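Local atomic coordinates of acyl-CoA dehydrogenase (Geobacillus kaustophilus, PDB entry 2PG0), a protein that probably catalyses the FAD-dependent alpha,beta-dehydrogenation of acyl thioesters, introducing a double bond into the acyl chain, as a flavoprotein of the acyl-CoA dehydrogenase family. Residues G121-A126 with A167-V172; G54-W59 with L93-V98. One frame throughout, in Å; residues are numbered along the deposited sequence.

Contact 1 of 2, residues G121-A126 with A167-V172; sequences GELITA and ADLIVV
Asp-168 reaches with its carboxylate across the backbone of residues 122-124 and overlaps Leu-123, whose CD2 lies 3.6 Å from Asp-168 CB. With CG beside its own backbone N (chi1 -51°), Asp-168 brings OD2 to Ile-124 N at 2.8 Å, a nearly straight bond (166°) on the anti lone pair. Ile-124 O answers with two bonds in its carbonyl plane: a short one from Asp-168 N at 2.7 Å and a longer one from Leu-169 N at 3.2 Å. Beyond this fork the chains run as parallel strands of the mixed sheet in the middle domain, Thr-125 bridging to Leu-169 and Ala-126 to Ile-170: Ala-126 N donates to Leu-169 O at 3.0 Å, and Val-171 N to Ala-126 O at 2.9 Å. On the face of Thr-125 and Leu-169, Thr-125 CG2 crosses obliquely near Leu-169 CB; ahead of the strand Leu-123 CD1 meets Leu-169 CD1 at 3.9 Å. Ala-126 CB shares its face with Ile-170 and touches Ala-167 CB at 3.5 Å. Asp-168 OD2 also forms a salt bridge with Arg-44, and OD1 one with Arg-194. Two arginines and a backbone N-H around one carboxylate would be expected to keep Asp-168 ionised although it is buried.

Contact 2 of 2, residues G54-W59 with L93-V98; sequences GFLCPW and LHNDIV
Asn-95 gives up more surface here than any other residue of the two segments, and its amide lies across the backbone of Phe-55 to Cys-57. Its CG stands anti to its own carbonyl carbon, and both ends of the amide are engaged. ND2 donates to Phe-55 O at 3.1 Å, with the acceptor close to the amide plane and the N-H lying on a lone pair of that carbonyl. OD1 receives Cys-57 N at 2.9 Å; the N-H points well at the oxygen (165°), yet the donor stands above the carbonyl plane, so no lone pair is met squarely. These paired bonds fix the rotation of the amide and tell its nitrogen from its oxygen. Leu-56, between the two backbone partners, adds CD2 at 3.8 Å from Asn-95 OD1.

The segment 54-59 is part of a loop of the helical N-terminal domain. It leaves helix 44-52 through a Schellman motif at Gly-54 and passes beside helix 89-105, which widens at 93-98 into a pi-type turn: Val-98 N reaches back five residues to Leu-93 O, which also keeps the normal bond from Ile-97 N.

Cys-57, second in buried surface, has positive phi. Its SG comes obliquely to the imidazole of His-94, 3.6 Å from NE2, and its CB lies over one face of the Trp-59 indole, toward the rim. His-94 itself, CG anti to its backbone N, gives NE2 a hydrogen bond with Cys-118 O, while Trp-47 meets its ring edge-to-face. Further along the loop, Trp-59 adopts the crowded first torsion (chi1 53°) and directs its ring edge to the helix, where NE1 donates to Asn-95 O at 2.7 Å. That oxygen lies near the indole plane, but NE1 stands above the carbonyl plane, off its lone pairs, so the bond is short but bent (147°). Asp-96 OD1 sits obliquely to that indole and is bonded to Ser-74.

Contact 2 closes before contact 1 opens along the chain, yet their centres lie only about 12 Å apart. Helix 89-105 joins them: it carries residues 93-98 and packs against the strands of contact 1, with Thr-125 and Val-171 both on Val-98. His-94 is the direct bridge, since its ND1 lies 3.2 Å from Thr-125 N, a probable hydrogen bond, and also bonds to Thr-125 OG1. Leu-56 CD1 reaches Gly-121 CA at 3.5 Å. Where the two contacts touch, the helical N-terminal domain probably meets the beta middle domain. Contact 1 is the nearer to bound FAD, about 6 Å from the Ala-126 side chain, against about 11 Å from that of His-94.

Contact 1 of 2, residues G121-A126 with A167-V172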
# COMPACT_ATOMS: atom_id res chain seq x y z
N GLY A 121 36.07 -27.04 4.83
CA GLY A 121 36.07 -26.01 3.80
C GLY A 121 37.03 -26.28 2.65
O GLY A 121 37.23 -25.42 1.79
N GLU A 122 37.62 -27.47 2.64
CA GLU A 122 38.49 -27.90 1.54
C GLU A 122 37.67 -28.11 0.26
O GLU A 122 38.17 -27.92 -0.85
CB GLU A 122 39.24 -29.19 1.90
CG GLU A 122 40.20 -29.68 0.82
CD GLU A 122 41.14 -30.79 1.28
OE1 GLU A 122 41.20 -31.11 2.49
OE2 GLU A 122 41.85 -31.35 0.40
N LEU A 123 36.42 -28.51 0.45
CA LEU A 123 35.46 -28.54 -0.63
C LEU A 123 34.33 -27.55 -0.32
O LEU A 123 33.73 -27.60 0.75
CB LEU A 123 34.91 -29.95 -0.84
CG LEU A 123 35.90 -31.04 -1.26
CD1 LEU A 123 35.18 -32.39 -1.34
CD2 LEU A 123 36.58 -30.71 -2.59
N ILE A 124 34.11 -26.64 -1.25
CA ILE A 124 33.01 -25.68 -1.18
C ILE A 124 31.94 -26.18 -2.14
O ILE A 124 32.25 -26.64 -3.23
CB ILE A 124 33.50 -24.26 -1.56
CG1 ILE A 124 34.52 -23.77 -0.51
CG2 ILE A 124 32.32 -23.27 -1.70
CD1 ILE A 124 35.13 -22.42 -0.82
N THR A 125 30.67 -26.10 -1.73
CA THR A 125 29.58 -26.65 -2.52
C THR A 125 28.69 -25.58 -3.16
O THR A 125 28.63 -24.44 -2.71
CB THR A 125 28.69 -27.60 -1.68
OG1 THR A 125 28.12 -26.89 -0.57
CG2 THR A 125 29.49 -28.80 -1.16
N ALA A 126 27.98 -26.01 -4.21
CA ALA A 126 27.00 -25.18 -4.89
C ALA A 126 25.89 -26.08 -5.41
O ALA A 126 26.05 -27.30 -5.52
CB ALA A 126 27.64 -24.43 -6.03
N ALA A 167 33.15 -23.06 -5.96
CA ALA A 167 32.60 -24.40 -5.73
C ALA A 167 33.45 -25.52 -6.35
O ALA A 167 33.81 -25.46 -7.53
CB ALA A 167 31.16 -24.49 -6.20
N ASP A 168 33.75 -26.51 -5.52
CA ASP A 168 34.53 -27.69 -5.91
C ASP A 168 33.62 -28.89 -6.15
O ASP A 168 34.00 -29.85 -6.83
CB ASP A 168 35.52 -28.03 -4.80
CG ASP A 168 36.34 -26.83 -4.37
OD1 ASP A 168 37.20 -26.39 -5.16
OD2 ASP A 168 36.11 -26.33 -3.25
N LEU A 169 32.43 -28.83 -5.56
CA LEU A 169 31.39 -29.85 -5.71
C LEU A 169 30.10 -29.13 -6.09
O LEU A 169 29.63 -28.28 -5.35
CB LEU A 169 31.15 -30.59 -4.40
CG LEU A 169 32.18 -31.57 -3.82
CD1 LEU A 169 31.54 -32.26 -2.63
CD2 LEU A 169 32.62 -32.60 -4.86
N ILE A 170 29.53 -29.47 -7.24
CA ILE A 170 28.28 -28.83 -7.66
C ILE A 170 27.19 -29.88 -7.82
O ILE A 170 27.33 -30.82 -8.60
CB ILE A 170 28.46 -27.98 -8.96
CG1 ILE A 170 29.61 -26.96 -8.82
CG2 ILE A 170 27.17 -27.24 -9.31
CD1 ILE A 170 30.99 -27.50 -9.22
N VAL A 171 26.11 -29.75 -7.05
CA VAL A 171 24.94 -30.61 -7.22
C VAL A 171 24.13 -30.09 -8.43
O VAL A 171 23.55 -29.00 -8.38
CB VAL A 171 24.07 -30.67 -5.95
CG1 VAL A 171 22.81 -31.52 -6.19
CG2 VAL A 171 24.88 -31.22 -4.76
N VAL A 172 24.13 -30.87 -9.51
CA VAL A 172 23.53 -30.44 -10.78
C VAL A 172 22.23 -31.18 -11.10
O VAL A 172 22.19 -32.41 -11.14
CB VAL A 172 24.54 -30.58 -11.96
CG1 VAL A 172 23.91 -30.10 -13.28
CG2 VAL A 172 25.82 -29.80 -11.67

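Contact 2 of 2, residues G54-W59 with L93-V98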
# COMPACT_ATOMS: atom_id res chain seq x y z
N GLY A 54 35.18 -24.63 13.20
CA GLY A 54 33.96 -25.44 13.36
C GLY A 54 32.67 -24.78 12.91
O GLY A 54 31.58 -25.22 13.28
N PHE A 55 32.78 -23.73 12.09
CA PHE A 55 31.60 -22.97 11.67
C PHE A 55 31.03 -23.42 10.31
O PHE A 55 30.09 -22.80 9.80
CB PHE A 55 31.88 -21.47 11.66
CG PHE A 55 32.40 -20.93 12.96
CD1 PHE A 55 31.81 -21.28 14.18
CD2 PHE A 55 33.48 -20.05 12.97
CE1 PHE A 55 32.29 -20.78 15.39
CE2 PHE A 55 33.97 -19.53 14.17
CZ PHE A 55 33.38 -19.90 15.38
N LEU A 56 31.60 -24.48 9.74
CA LEU A 56 31.06 -25.07 8.51
C LEU A 56 30.43 -26.43 8.80
O LEU A 56 31.02 -27.25 9.51
CB LEU A 56 32.12 -25.21 7.42
CG LEU A 56 32.84 -23.97 6.91
CD1 LEU A 56 33.73 -24.34 5.74
CD2 LEU A 56 31.85 -22.86 6.50
N CYS A 57 29.24 -26.64 8.25
CA CYS A 57 28.49 -27.89 8.41
C CYS A 57 28.53 -28.47 9.84
O CYS A 57 28.83 -29.65 10.01
CB CYS A 57 29.01 -28.94 7.42
SG CYS A 57 28.96 -28.40 5.71
N PRO A 58 28.20 -27.65 10.85
CA PRO A 58 28.38 -28.12 12.23
C PRO A 58 27.43 -29.26 12.61
O PRO A 58 27.68 -29.99 13.58
CB PRO A 58 28.11 -26.86 13.06
CG PRO A 58 27.19 -26.05 12.23
CD PRO A 58 27.63 -26.28 10.81
N TRP A 59 26.35 -29.41 11.83
CA TRP A 59 25.34 -30.46 12.05
C TRP A 59 25.82 -31.85 11.62
O TRP A 59 25.21 -32.86 11.98
CB TRP A 59 24.05 -30.11 11.28
CG TRP A 59 24.32 -29.82 9.83
CD1 TRP A 59 24.53 -28.60 9.27
CD2 TRP A 59 24.44 -30.78 8.77
NE1 TRP A 59 24.77 -28.73 7.92
CE2 TRP A 59 24.71 -30.06 7.59
CE3 TRP A 59 24.33 -32.18 8.70
CZ2 TRP A 59 24.89 -30.68 6.35
CZ3 TRP A 59 24.50 -32.80 7.46
CH2 TRP A 59 24.77 -32.05 6.31
N LEU A 93 24.43 -21.29 2.25
CA LEU A 93 24.13 -22.19 1.13
C LEU A 93 24.90 -23.51 1.26
O LEU A 93 24.31 -24.60 1.19
CB LEU A 93 24.41 -21.49 -0.21
CG LEU A 93 24.35 -22.41 -1.44
CD1 LEU A 93 22.97 -22.45 -2.02
CD2 LEU A 93 25.36 -21.99 -2.48
N HIS A 94 26.21 -23.41 1.46
CA HIS A 94 27.07 -24.58 1.70
C HIS A 94 26.59 -25.39 2.91
O HIS A 94 26.33 -26.58 2.79
CB HIS A 94 28.54 -24.13 1.86
CG HIS A 94 29.49 -25.21 2.27
ND1 HIS A 94 30.06 -26.09 1.37
CD2 HIS A 94 30.01 -25.53 3.48
CE1 HIS A 94 30.86 -26.92 2.01
NE2 HIS A 94 30.86 -26.60 3.29
N ASN A 95 26.43 -24.71 4.05
CA ASN A 95 26.05 -25.34 5.32
C ASN A 95 24.67 -25.99 5.31
O ASN A 95 24.51 -27.15 5.72
CB ASN A 95 26.09 -24.31 6.45
CG ASN A 95 27.51 -24.04 6.97
OD1 ASN A 95 28.49 -24.56 6.45
ND2 ASN A 95 27.60 -23.20 8.00
N ASP A 96 23.68 -25.25 4.84
CA ASP A 96 22.29 -25.56 5.14
C ASP A 96 21.41 -25.85 3.92
O ASP A 96 20.27 -26.27 4.07
CB ASP A 96 21.69 -24.45 6.01
CG ASP A 96 22.46 -24.26 7.30
OD1 ASP A 96 22.66 -25.27 8.03
OD2 ASP A 96 22.89 -23.11 7.57
N ILE A 97 21.95 -25.62 2.73
CA ILE A 97 21.21 -25.90 1.51
C ILE A 97 21.80 -27.07 0.74
O ILE A 97 21.09 -28.03 0.45
CB ILE A 97 21.03 -24.62 0.64
CG1 ILE A 97 20.14 -23.61 1.38
CG2 ILE A 97 20.44 -24.97 -0.76
CD1 ILE A 97 20.29 -22.18 0.94
N VAL A 98 23.10 -27.02 0.44
CA VAL A 98 23.69 -28.02 -0.46
C VAL A 98 24.16 -29.28 0.25
O VAL A 98 23.74 -30.38 -0.08
CB VAL A 98 24.84 -27.45 -1.33
CG1 VAL A 98 25.28 -28.50 -2.34
CG2 VAL A 98 24.43 -26.19 -2.05